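Local coordinates for protein amorpha-4,11-diene synthase (Artemisia annua, PDB 4GAX) that probably cyclises farnesyl diphosphate to sesquiterpenes with loss of diphosphate, as an engineered variant of a plant sesquiterpene synthase, at residues Arg256-Gln261 with Glu284-Ala289; Leu218-Ala223 with Lys554-Tyr559; Pro296-Ala301 with Leu428-Ile433; Ile92-Glu97 with Lys245-Leu250. All blocks are in the same frame, centred on the assembly; numbering follows the deposited sequence.

Interaction 1 (Arg256-Gln261 with Glu284-Ala289)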
# COMPACT_ATOMS: atom_id res chain seq x y z
N ARG A 256 -0.26 6.77 -16.77
CA ARG A 256 0.30 6.28 -18.01
C ARG A 256 1.47 7.15 -18.48
O ARG A 256 2.44 6.62 -19.05
CB ARG A 256 -0.77 6.15 -19.09
CG ARG A 256 -1.67 4.94 -18.91
CD ARG A 256 -0.93 3.64 -19.21
NE ARG A 256 -0.60 3.53 -20.63
CZ ARG A 256 -1.34 2.88 -21.53
NH1 ARG A 256 -2.46 2.27 -21.18
NH2 ARG A 256 -0.95 2.85 -22.80
N GLU A 257 1.37 8.45 -18.26
CA GLU A 257 2.48 9.37 -18.59
C GLU A 257 3.73 9.06 -17.75
O GLU A 257 4.85 9.05 -18.27
CB GLU A 257 2.08 10.84 -18.38
CG GLU A 257 0.95 11.33 -19.29
CD GLU A 257 0.62 12.82 -19.09
OE1 GLU A 257 0.79 13.33 -17.95
OE2 GLU A 257 0.21 13.49 -20.06
N GLU A 258 3.53 8.83 -16.45
CA GLU A 258 4.61 8.48 -15.53
C GLU A 258 5.29 7.17 -15.94
O GLU A 258 6.52 7.08 -15.95
CB GLU A 258 4.06 8.35 -14.10
CG GLU A 258 3.44 9.63 -13.59
CD GLU A 258 2.65 9.44 -12.30
OE1 GLU A 258 2.50 8.28 -11.84
OE2 GLU A 258 2.16 10.46 -11.73
N LEU A 259 4.49 6.16 -16.28
CA LEU A 259 5.03 4.87 -16.67
C LEU A 259 5.73 4.97 -18.02
O LEU A 259 6.70 4.25 -18.27
CB LEU A 259 3.91 3.84 -16.73
CG LEU A 259 4.32 2.41 -17.13
CD1 LEU A 259 5.48 1.90 -16.28
CD2 LEU A 259 3.12 1.47 -16.99
N SER A 260 5.24 5.84 -18.89
CA SER A 260 5.94 6.12 -20.15
C SER A 260 7.33 6.72 -19.91
O SER A 260 8.32 6.33 -20.55
CB SER A 260 5.10 7.08 -21.01
OG SER A 260 5.84 7.50 -22.14
N GLN A 261 7.41 7.69 -19.00
CA GLN A 261 8.68 8.31 -18.64
C GLN A 261 9.61 7.27 -18.00
O GLN A 261 10.79 7.20 -18.31
CB GLN A 261 8.45 9.49 -17.70
CG GLN A 261 7.65 10.61 -18.34
CD GLN A 261 7.15 11.64 -17.34
OE1 GLN A 261 6.04 12.16 -17.45
NE2 GLN A 261 7.98 11.95 -16.35
N GLU A 284 6.45 -3.56 -13.06
CA GLU A 284 6.33 -4.07 -11.70
C GLU A 284 6.85 -3.09 -10.63
O GLU A 284 6.25 -2.94 -9.57
CB GLU A 284 7.02 -5.43 -11.60
CG GLU A 284 6.29 -6.56 -12.36
CD GLU A 284 6.40 -6.48 -13.90
OE1 GLU A 284 7.28 -5.76 -14.43
OE2 GLU A 284 5.60 -7.15 -14.58
N CYS A 285 7.95 -2.41 -10.91
CA CYS A 285 8.48 -1.45 -9.94
C CYS A 285 7.52 -0.27 -9.84
O CYS A 285 7.26 0.25 -8.75
CB CYS A 285 9.87 -0.96 -10.35
SG CYS A 285 11.13 -2.27 -10.39
N TYR A 286 7.00 0.17 -10.98
CA TYR A 286 6.05 1.27 -10.99
C TYR A 286 4.76 0.93 -10.22
O TYR A 286 4.24 1.76 -9.47
CB TYR A 286 5.70 1.69 -12.43
CG TYR A 286 4.67 2.78 -12.44
CD1 TYR A 286 3.39 2.58 -12.94
CD2 TYR A 286 4.97 4.02 -11.89
CE1 TYR A 286 2.43 3.61 -12.90
CE2 TYR A 286 4.03 5.04 -11.85
CZ TYR A 286 2.76 4.83 -12.36
OH TYR A 286 1.83 5.85 -12.30
N PHE A 287 4.26 -0.29 -10.40
CA PHE A 287 3.00 -0.70 -9.75
C PHE A 287 3.16 -0.66 -8.24
O PHE A 287 2.27 -0.23 -7.52
CB PHE A 287 2.57 -2.10 -10.22
CG PHE A 287 1.15 -2.45 -9.86
CD1 PHE A 287 0.08 -1.81 -10.48
CD2 PHE A 287 0.88 -3.41 -8.89
CE1 PHE A 287 -1.24 -2.12 -10.13
CE2 PHE A 287 -0.44 -3.73 -8.55
CZ PHE A 287 -1.50 -3.08 -9.16
N TRP A 288 4.33 -1.08 -7.78
CA TRP A 288 4.65 -0.99 -6.36
C TRP A 288 4.71 0.47 -5.90
O TRP A 288 4.14 0.84 -4.85
CB TRP A 288 5.98 -1.71 -6.15
CG TRP A 288 6.37 -2.02 -4.76
CD1 TRP A 288 5.91 -1.44 -3.61
CD2 TRP A 288 7.32 -3.01 -4.36
NE1 TRP A 288 6.53 -2.01 -2.52
CE2 TRP A 288 7.40 -2.98 -2.96
CE3 TRP A 288 8.12 -3.92 -5.05
CZ2 TRP A 288 8.23 -3.83 -2.23
CZ3 TRP A 288 8.96 -4.78 -4.33
CH2 TRP A 288 9.01 -4.72 -2.93
N ALA A 289 5.38 1.32 -6.68
CA ALA A 289 5.45 2.75 -6.33
C ALA A 289 4.04 3.35 -6.34
O ALA A 289 3.69 4.20 -5.49
CB ALA A 289 6.35 3.50 -7.31
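A buried helix-to-helix contact, in which Tyr286 of helix 282-292 lies against Leu259 and reaches Glu258 on helix 238-269, joins these two helices within the all-helical body of the enzyme. The backbones come nearest at Leu259 and Tyr286, with 6.8 Å between their CA atoms, and the tyrosine side chain bridges them. Its CG stands anti to the backbone N (chi1 178°), which sends the ring straight out from its own helix to the other one. There the phenol donates a short hydrogen bond, Tyr286 OH to Glu258 OE1, of 2.6 Å. The carboxylate oxygen sits at the ring edge, near the ring plane, yet the two flat groups are turned steeply, 79° apart. OE1 receives the hydroxyl on its anti side, 24° out of the carboxylate plane. That bond ties down the far end of the ring, while Leu259 packs on one of its faces: CB lies 4.0 Å above the ring plane, shifted toward the rim, and Leu259 CD1 meets Tyr286 CB at 3.9 Å. The other carboxylate oxygen, Glu258 OE2, is paired with Arg302 NH2 in a salt bridge and hydrogen-bonds with Ser299 OG, so this buried acid has partners on both oxygens and is probably ionised. Glu258 thus brings helix 299-322 into the same junction. From helix 547-557, Leu557 packs against both Leu259 and Tyr286, and Phe41, from the segment preceding helix 52-71, also touches Leu259.

Interaction 2 (Leu218-Ala223 with Lys554-Tyr559)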
# COMPACT_ATOMS: atom_id res chain seq x y z
N LEU A 218 -5.82 -1.67 -1.52
CA LEU A 218 -5.24 -0.37 -1.86
C LEU A 218 -6.37 0.51 -2.41
O LEU A 218 -7.19 0.03 -3.19
CB LEU A 218 -4.18 -0.57 -2.95
CG LEU A 218 -2.73 -0.75 -2.50
CD1 LEU A 218 -2.58 -0.84 -0.99
CD2 LEU A 218 -2.10 -1.94 -3.19
N PRO A 219 -6.39 1.80 -2.04
CA PRO A 219 -7.49 2.70 -2.44
C PRO A 219 -7.73 2.80 -3.94
O PRO A 219 -8.89 2.88 -4.33
CB PRO A 219 -7.09 4.07 -1.86
CG PRO A 219 -5.68 3.89 -1.29
CD PRO A 219 -5.49 2.43 -1.04
N ARG A 220 -6.69 2.80 -4.77
CA ARG A 220 -6.91 2.88 -6.23
C ARG A 220 -7.53 1.59 -6.77
O ARG A 220 -8.32 1.61 -7.73
CB ARG A 220 -5.59 3.17 -6.96
CG ARG A 220 -5.74 3.46 -8.47
CD ARG A 220 -6.56 4.72 -8.72
NE ARG A 220 -6.51 5.10 -10.13
CZ ARG A 220 -7.17 6.12 -10.67
NH1 ARG A 220 -7.98 6.87 -9.92
NH2 ARG A 220 -7.04 6.38 -11.97
N ILE A 221 -7.18 0.47 -6.15
CA ILE A 221 -7.79 -0.80 -6.57
C ILE A 221 -9.25 -0.85 -6.11
O ILE A 221 -10.12 -1.38 -6.81
CB ILE A 221 -7.01 -2.02 -6.00
CG1 ILE A 221 -5.59 -2.04 -6.58
CG2 ILE A 221 -7.71 -3.32 -6.32
CD1 ILE A 221 -4.69 -3.14 -5.96
N GLU A 222 -9.54 -0.31 -4.93
CA GLU A 222 -10.95 -0.23 -4.49
C GLU A 222 -11.78 0.61 -5.46
O GLU A 222 -12.89 0.22 -5.83
CB GLU A 222 -11.07 0.32 -3.07
CG GLU A 222 -12.50 0.72 -2.64
CD GLU A 222 -13.44 -0.48 -2.47
OE1 GLU A 222 -12.96 -1.64 -2.50
OE2 GLU A 222 -14.67 -0.25 -2.29
N ALA A 223 -11.24 1.73 -5.90
CA ALA A 223 -11.96 2.62 -6.80
C ALA A 223 -12.37 1.91 -8.08
O ALA A 223 -13.53 2.00 -8.50
CB ALA A 223 -11.14 3.88 -7.11
N LYS A 554 -3.62 -4.35 -15.16
CA LYS A 554 -4.45 -3.94 -16.30
C LYS A 554 -5.63 -3.07 -15.87
O LYS A 554 -5.99 -2.11 -16.57
CB LYS A 554 -4.96 -5.16 -17.07
CG LYS A 554 -3.86 -6.00 -17.70
CD LYS A 554 -4.42 -6.83 -18.86
CE LYS A 554 -3.61 -8.09 -19.09
NZ LYS A 554 -4.12 -8.87 -20.26
N SER A 555 -6.22 -3.39 -14.73
CA SER A 555 -7.38 -2.64 -14.26
C SER A 555 -6.99 -1.22 -13.89
O SER A 555 -7.78 -0.28 -14.03
CB SER A 555 -8.05 -3.35 -13.07
OG SER A 555 -7.33 -3.14 -11.87
N LEU A 556 -5.75 -1.04 -13.45
CA LEU A 556 -5.25 0.29 -13.10
C LEU A 556 -4.67 1.08 -14.28
O LEU A 556 -4.88 2.30 -14.40
CB LEU A 556 -4.22 0.20 -11.96
CG LEU A 556 -4.78 0.43 -10.56
CD1 LEU A 556 -5.85 -0.58 -10.24
CD2 LEU A 556 -3.68 0.45 -9.45
N LEU A 557 -3.96 0.41 -15.18
CA LEU A 557 -3.21 1.13 -16.20
C LEU A 557 -3.73 0.99 -17.63
O LEU A 557 -3.41 1.82 -18.49
CB LEU A 557 -1.73 0.70 -16.15
CG LEU A 557 -1.05 0.98 -14.81
CD1 LEU A 557 0.40 0.56 -14.87
CD2 LEU A 557 -1.17 2.45 -14.44
N VAL A 558 -4.51 -0.04 -17.91
CA VAL A 558 -4.87 -0.32 -19.30
C VAL A 558 -6.32 0.02 -19.67
O VAL A 558 -6.58 0.75 -20.63
CB VAL A 558 -4.52 -1.77 -19.67
CG1 VAL A 558 -4.98 -2.10 -21.09
CG2 VAL A 558 -3.02 -1.99 -19.52
N TYR A 559 -7.28 -0.48 -18.89
CA TYR A 559 -8.68 -0.24 -19.22
C TYR A 559 -9.17 1.06 -18.59
O TYR A 559 -9.12 1.22 -17.36
CB TYR A 559 -9.57 -1.38 -18.71
CG TYR A 559 -9.21 -2.75 -19.22
CD1 TYR A 559 -8.88 -3.77 -18.33
CD2 TYR A 559 -9.24 -3.05 -20.57
CE1 TYR A 559 -8.56 -5.04 -18.79
CE2 TYR A 559 -8.92 -4.31 -21.04
CZ TYR A 559 -8.58 -5.30 -20.14
OH TYR A 559 -8.26 -6.56 -20.59
O HOH W 1 -4.86 4.35 -12.51
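Leu556, near the end of helix 547-557, pushes its branched end between Arg220 and Ile221 of helix 219-232 in a buried helix-helix contact, and the two meetings differ in direction. Against Arg220 the leucine runs antiparallel: the side chains slide past one another, and CG and CD2 settle beside the aliphatic stem, with Leu556 CD2 3.8 Å from Arg220 CG. Ile221 is crossed at about a right angle, its CG1 touching Leu556 CD1 at 3.9 Å. CD1 thus lies mainly against the isoleucine. Arg220 can lie alongside because its CG points anti to the backbone N (chi1 -172°) and the chain then bends at chi2 (63°) before running straight out to the guanidinium group. The polar end works separately from the apolar stem. A water in the guanidinium plane, at its edge, accepts from Arg220 NE at 3.0 Å and donates to Leu556 O at 2.8 Å, bridging side chain and helix end. The strongest partner of that head group is nevertheless Phe248 O, which receives a hydrogen bond from NH2, and Leu556 O is also held by Gln252 NE2. Around this contact, helix 238-269 supplies Leu251 and His255 against Arg220, and helix 282-292 presses Phe287 and Leu290 onto Leu556, so the leucine is enclosed where these helices converge.

Interaction 3 (Pro296-Ala301 with Leu428-Ile433)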
# COMPACT_ATOMS: atom_id res chain seq x y z
N PRO A 296 -2.61 12.59 -7.71
CA PRO A 296 -1.86 13.38 -8.70
C PRO A 296 -0.76 14.21 -8.07
O PRO A 296 0.26 14.38 -8.70
CB PRO A 296 -2.94 14.27 -9.34
CG PRO A 296 -4.12 14.19 -8.44
CD PRO A 296 -4.06 12.87 -7.76
N GLN A 297 -0.96 14.67 -6.84
CA GLN A 297 0.00 15.52 -6.17
C GLN A 297 1.35 14.80 -5.97
O GLN A 297 2.40 15.45 -5.82
CB GLN A 297 -0.56 15.96 -4.80
CG GLN A 297 -1.89 16.76 -4.86
CD GLN A 297 -3.12 15.93 -5.28
OE1 GLN A 297 -3.10 14.71 -5.26
NE2 GLN A 297 -4.20 16.62 -5.66
N TYR A 298 1.33 13.48 -5.95
CA TYR A 298 2.52 12.69 -5.66
C TYR A 298 3.23 12.06 -6.88
O TYR A 298 3.97 11.09 -6.75
CB TYR A 298 2.17 11.64 -4.62
CG TYR A 298 1.59 12.28 -3.37
CD1 TYR A 298 2.34 13.17 -2.62
CD2 TYR A 298 0.28 12.01 -2.97
CE1 TYR A 298 1.81 13.77 -1.47
CE2 TYR A 298 -0.26 12.61 -1.80
CZ TYR A 298 0.51 13.49 -1.07
OH TYR A 298 -0.01 14.09 0.06
N SER A 299 3.01 12.64 -8.05
CA SER A 299 3.64 12.18 -9.29
C SER A 299 5.17 12.09 -9.24
O SER A 299 5.74 11.06 -9.61
CB SER A 299 3.23 13.10 -10.45
OG SER A 299 3.66 12.52 -11.66
N ARG A 300 5.83 13.16 -8.79
CA ARG A 300 7.30 13.14 -8.72
C ARG A 300 7.78 12.07 -7.75
O ARG A 300 8.77 11.37 -8.02
CB ARG A 300 7.87 14.50 -8.30
CG ARG A 300 7.71 15.59 -9.34
CD ARG A 300 8.73 16.72 -9.14
NE ARG A 300 10.07 16.34 -9.58
CZ ARG A 300 10.49 16.39 -10.84
NH1 ARG A 300 9.67 16.80 -11.80
NH2 ARG A 300 11.73 16.03 -11.16
N ALA A 301 7.08 11.95 -6.63
CA ALA A 301 7.44 10.95 -5.62
C ALA A 301 7.30 9.53 -6.16
O ALA A 301 8.17 8.70 -5.91
CB ALA A 301 6.61 11.12 -4.35
N LEU A 428 11.92 11.38 0.71
CA LEU A 428 12.65 12.19 -0.26
C LEU A 428 11.72 12.70 -1.35
O LEU A 428 11.86 13.83 -1.80
CB LEU A 428 13.80 11.40 -0.89
CG LEU A 428 14.93 10.99 0.06
CD1 LEU A 428 16.11 10.42 -0.73
CD2 LEU A 428 15.36 12.19 0.89
N GLY A 429 10.77 11.85 -1.76
CA GLY A 429 9.83 12.21 -2.81
C GLY A 429 8.80 13.21 -2.31
O GLY A 429 8.23 13.96 -3.10
N MET A 430 8.57 13.21 -1.00
CA MET A 430 7.65 14.16 -0.36
C MET A 430 8.37 15.17 0.53
O MET A 430 7.97 15.41 1.67
CB MET A 430 6.61 13.41 0.47
CG MET A 430 5.61 12.67 -0.37
SD MET A 430 4.31 11.87 0.62
CE MET A 430 4.71 10.18 0.20
N SER A 431 9.42 15.77 -0.02
CA SER A 431 10.28 16.68 0.73
C SER A 431 9.57 17.90 1.34
O SER A 431 10.01 18.42 2.38
CB SER A 431 11.42 17.16 -0.16
OG SER A 431 10.94 17.37 -1.48
N ASP A 432 8.50 18.36 0.70
CA ASP A 432 7.81 19.57 1.15
C ASP A 432 7.18 19.46 2.54
O ASP A 432 6.95 20.48 3.20
CB ASP A 432 6.73 19.97 0.14
CG ASP A 432 5.93 18.77 -0.33
OD1 ASP A 432 6.56 17.73 -0.63
OD2 ASP A 432 4.69 18.87 -0.39
N ILE A 433 6.91 18.23 2.98
CA ILE A 433 6.25 18.03 4.27
C ILE A 433 7.09 17.25 5.31
O ILE A 433 6.73 17.20 6.49
CB ILE A 433 4.87 17.33 4.12
CG1 ILE A 433 5.05 15.87 3.72
CG2 ILE A 433 4.00 18.08 3.11
CD1 ILE A 433 3.84 15.01 4.07
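Ala301 and Gly429 bring their backbones unusually close, 3.9 Å between CA atoms, where the start of helix 299-322 meets the end of helix 419-429. Gly429 has no CB, which permits the approach, and Ala301 CB rests 3.5 Å from Gly429 O. Just beyond, Met430 leaves the helical conformation and turns its side chain to Tyr298, the residue at the N-cap position of helix 299-322, whose CG, anti to the carbonyl carbon (chi1 -56°), brings the ring across to meet it. The sulfur comes in obliquely: Met430 SD lies 4.5 Å from the Tyr298 ring centroid and 39° off the ring normal. Its nearest carbon is Tyr298 CE1, at 3.8 Å. This is a Met-aromatic contact. Were this tyrosine an alanine, the thioether would probably lose its aromatic partner and a gap would open beside the methionine chain. Helix 519-535 closes in with Pro520 on Tyr298, and Leu521 and Ala524 on Met430. No hydrogen bond joins the two segments, both within the metal-binding family region; the contact rests on van der Waals fit and the sulfur-aromatic approach, so it probably depends on a close match of shape.

Interaction 4 (Ile92-Glu97 with Lys245-Leu250)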
# COMPACT_ATOMS: atom_id res chain seq x y z
N ILE A 92 -11.95 9.58 -5.33
CA ILE A 92 -11.80 11.02 -5.60
C ILE A 92 -11.63 11.86 -4.33
O ILE A 92 -11.86 13.08 -4.34
CB ILE A 92 -12.96 11.58 -6.42
CG1 ILE A 92 -14.30 11.00 -5.96
CG2 ILE A 92 -12.76 11.27 -7.89
CD1 ILE A 92 -15.48 11.69 -6.61
N SER A 93 -11.21 11.23 -3.24
CA SER A 93 -10.99 11.96 -2.01
C SER A 93 -9.91 13.05 -2.17
O SER A 93 -10.00 14.10 -1.54
CB SER A 93 -10.64 11.01 -0.86
OG SER A 93 -9.46 10.29 -1.16
N TYR A 94 -8.94 12.82 -3.06
CA TYR A 94 -7.89 13.82 -3.30
C TYR A 94 -8.42 15.13 -3.87
O TYR A 94 -7.74 16.15 -3.81
CB TYR A 94 -6.80 13.29 -4.25
CG TYR A 94 -7.30 12.93 -5.62
CD1 TYR A 94 -7.31 13.87 -6.66
CD2 TYR A 94 -7.78 11.65 -5.89
CE1 TYR A 94 -7.77 13.54 -7.92
CE2 TYR A 94 -8.24 11.31 -7.15
CZ TYR A 94 -8.24 12.26 -8.16
OH TYR A 94 -8.70 11.90 -9.41
N LEU A 95 -9.63 15.11 -4.42
CA LEU A 95 -10.25 16.35 -4.90
C LEU A 95 -10.82 17.17 -3.75
O LEU A 95 -11.03 18.36 -3.89
CB LEU A 95 -11.39 16.04 -5.88
CG LEU A 95 -11.01 15.38 -7.21
CD1 LEU A 95 -12.27 15.25 -8.04
CD2 LEU A 95 -9.98 16.23 -7.95
N PHE A 96 -11.05 16.53 -2.61
CA PHE A 96 -11.73 17.18 -1.49
C PHE A 96 -11.00 16.96 -0.16
O PHE A 96 -11.64 16.72 0.88
CB PHE A 96 -13.16 16.65 -1.39
CG PHE A 96 -13.91 16.75 -2.68
CD1 PHE A 96 -14.41 17.96 -3.10
CD2 PHE A 96 -14.10 15.63 -3.48
CE1 PHE A 96 -15.12 18.07 -4.31
CE2 PHE A 96 -14.80 15.72 -4.68
CZ PHE A 96 -15.31 16.95 -5.10
N GLU A 97 -9.68 17.05 -0.21
CA GLU A 97 -8.82 16.77 0.94
C GLU A 97 -9.18 17.66 2.11
O GLU A 97 -9.44 17.17 3.22
CB GLU A 97 -7.36 17.00 0.56
CG GLU A 97 -6.41 15.97 1.12
CD GLU A 97 -6.65 14.59 0.53
OE1 GLU A 97 -6.22 14.34 -0.61
OE2 GLU A 97 -7.28 13.74 1.21
N LYS A 245 -15.84 8.89 -12.55
CA LYS A 245 -15.39 8.20 -13.76
C LYS A 245 -14.52 9.10 -14.63
O LYS A 245 -13.53 8.64 -15.20
CB LYS A 245 -16.59 7.68 -14.56
CG LYS A 245 -17.38 6.59 -13.86
CD LYS A 245 -18.67 6.27 -14.66
CE LYS A 245 -18.53 5.00 -15.49
NZ LYS A 245 -19.72 4.77 -16.38
N LEU A 246 -14.91 10.37 -14.74
CA LEU A 246 -14.12 11.35 -15.51
C LEU A 246 -12.73 11.48 -14.88
O LEU A 246 -11.71 11.51 -15.57
CB LEU A 246 -14.81 12.72 -15.52
CG LEU A 246 -15.75 13.08 -16.67
CD1 LEU A 246 -16.42 11.87 -17.25
CD2 LEU A 246 -16.80 14.11 -16.22
N GLU A 247 -12.72 11.57 -13.55
CA GLU A 247 -11.48 11.73 -12.80
C GLU A 247 -10.64 10.46 -12.86
O GLU A 247 -9.43 10.52 -12.96
CB GLU A 247 -11.78 12.09 -11.36
CG GLU A 247 -12.21 13.53 -11.19
CD GLU A 247 -11.08 14.51 -11.48
OE1 GLU A 247 -9.89 14.13 -11.32
OE2 GLU A 247 -11.38 15.65 -11.87
N PHE A 248 -11.30 9.31 -12.80
CA PHE A 248 -10.55 8.06 -12.88
C PHE A 248 -9.75 8.05 -14.15
O PHE A 248 -8.57 7.69 -14.13
CB PHE A 248 -11.47 6.84 -12.89
CG PHE A 248 -10.70 5.56 -12.85
CD1 PHE A 248 -10.28 5.04 -11.63
CD2 PHE A 248 -10.32 4.92 -14.01
CE1 PHE A 248 -9.55 3.87 -11.58
CE2 PHE A 248 -9.57 3.75 -13.98
CZ PHE A 248 -9.19 3.22 -12.76
N ASN A 249 -10.38 8.43 -15.25
CA ASN A 249 -9.72 8.38 -16.56
C ASN A 249 -8.61 9.42 -16.68
O ASN A 249 -7.54 9.15 -17.25
CB ASN A 249 -10.73 8.47 -17.71
CG ASN A 249 -11.54 7.18 -17.90
OD1 ASN A 249 -11.19 6.12 -17.35
ND2 ASN A 249 -12.61 7.27 -18.69
N LEU A 250 -8.86 10.62 -16.15
CA LEU A 250 -7.83 11.66 -16.15
C LEU A 250 -6.60 11.21 -15.36
O LEU A 250 -5.47 11.36 -15.81
CB LEU A 250 -8.37 12.95 -15.54
CG LEU A 250 -9.52 13.59 -16.31
CD1 LEU A 250 -9.95 14.91 -15.65
CD2 LEU A 250 -9.15 13.80 -17.78
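Glu247 sets CG anti to the carbonyl carbon (chi1 -76°) and bends at chi2 (-67°), which carries CG and the carboxylate to Tyr94 and Leu95 on the 92-97 turn. That turn holds a short 3-10 segment, 93-95, linking helix 77-89 to helix 97-111 in the N-terminal domain of the terpene synthase; its partner is the long helix 238-269. Tyr94 CG stands between the backbone N and the carbonyl carbon (chi1 62°), and the phenol swings across to the glutamate. Glu247 OE1 lies at the edge of the Tyr94 ring, near its plane, 3.2 Å from Tyr94 OH, with ring and carboxylate planes well twisted from each other. The rest of the contact is aliphatic. Ile92 crosses the glutamate stem at about a right angle, its CG2 methyl 3.7 Å from Glu247 CB, while Leu95 and Glu247 approach each other from opposite directions. Ile92 and Leu95 thus lie against the stem of the acid, which has a phenol beside one oxygen. With an alanine here, Tyr94 OH would probably lose its nearby carboxylate and Leu95 the stem it packs on, leaving a gap between turn and helix. Val56 of helix 52-71 also touches Glu247, and Leu243, one turn earlier on the long helix, packs on Ile92 and Leu95. Both Leu95 methyls lie along one side of the glutamate end: Leu95 CD1 approaches Glu247 CG at 3.6 Å, and Leu95 CD2 stands 4.0 Å from Glu247 OE1.

From the N terminus, residues 92-97 open interaction 4, which closes at 245-250 and ties the N-terminal-domain turn to helix 238-269. Before that, 218-223 has opened interaction 2, so the two cross; its loop runs on to 554-559, bringing in the C-terminal helix 547-557. Inside that long loop, interaction 1 joins helix 238-269 to helix 282-292, followed in series by interaction 3, from 296-301 to 428-433, which joins helices 299-322 and 419-429 in the metal-binding family region. Interaction 2 touches 4, and 1 touches 3. Arg256 NH1 meets Leu557 O between 1 and 2, and Pro296 packs on Tyr94, tying 3 to 4.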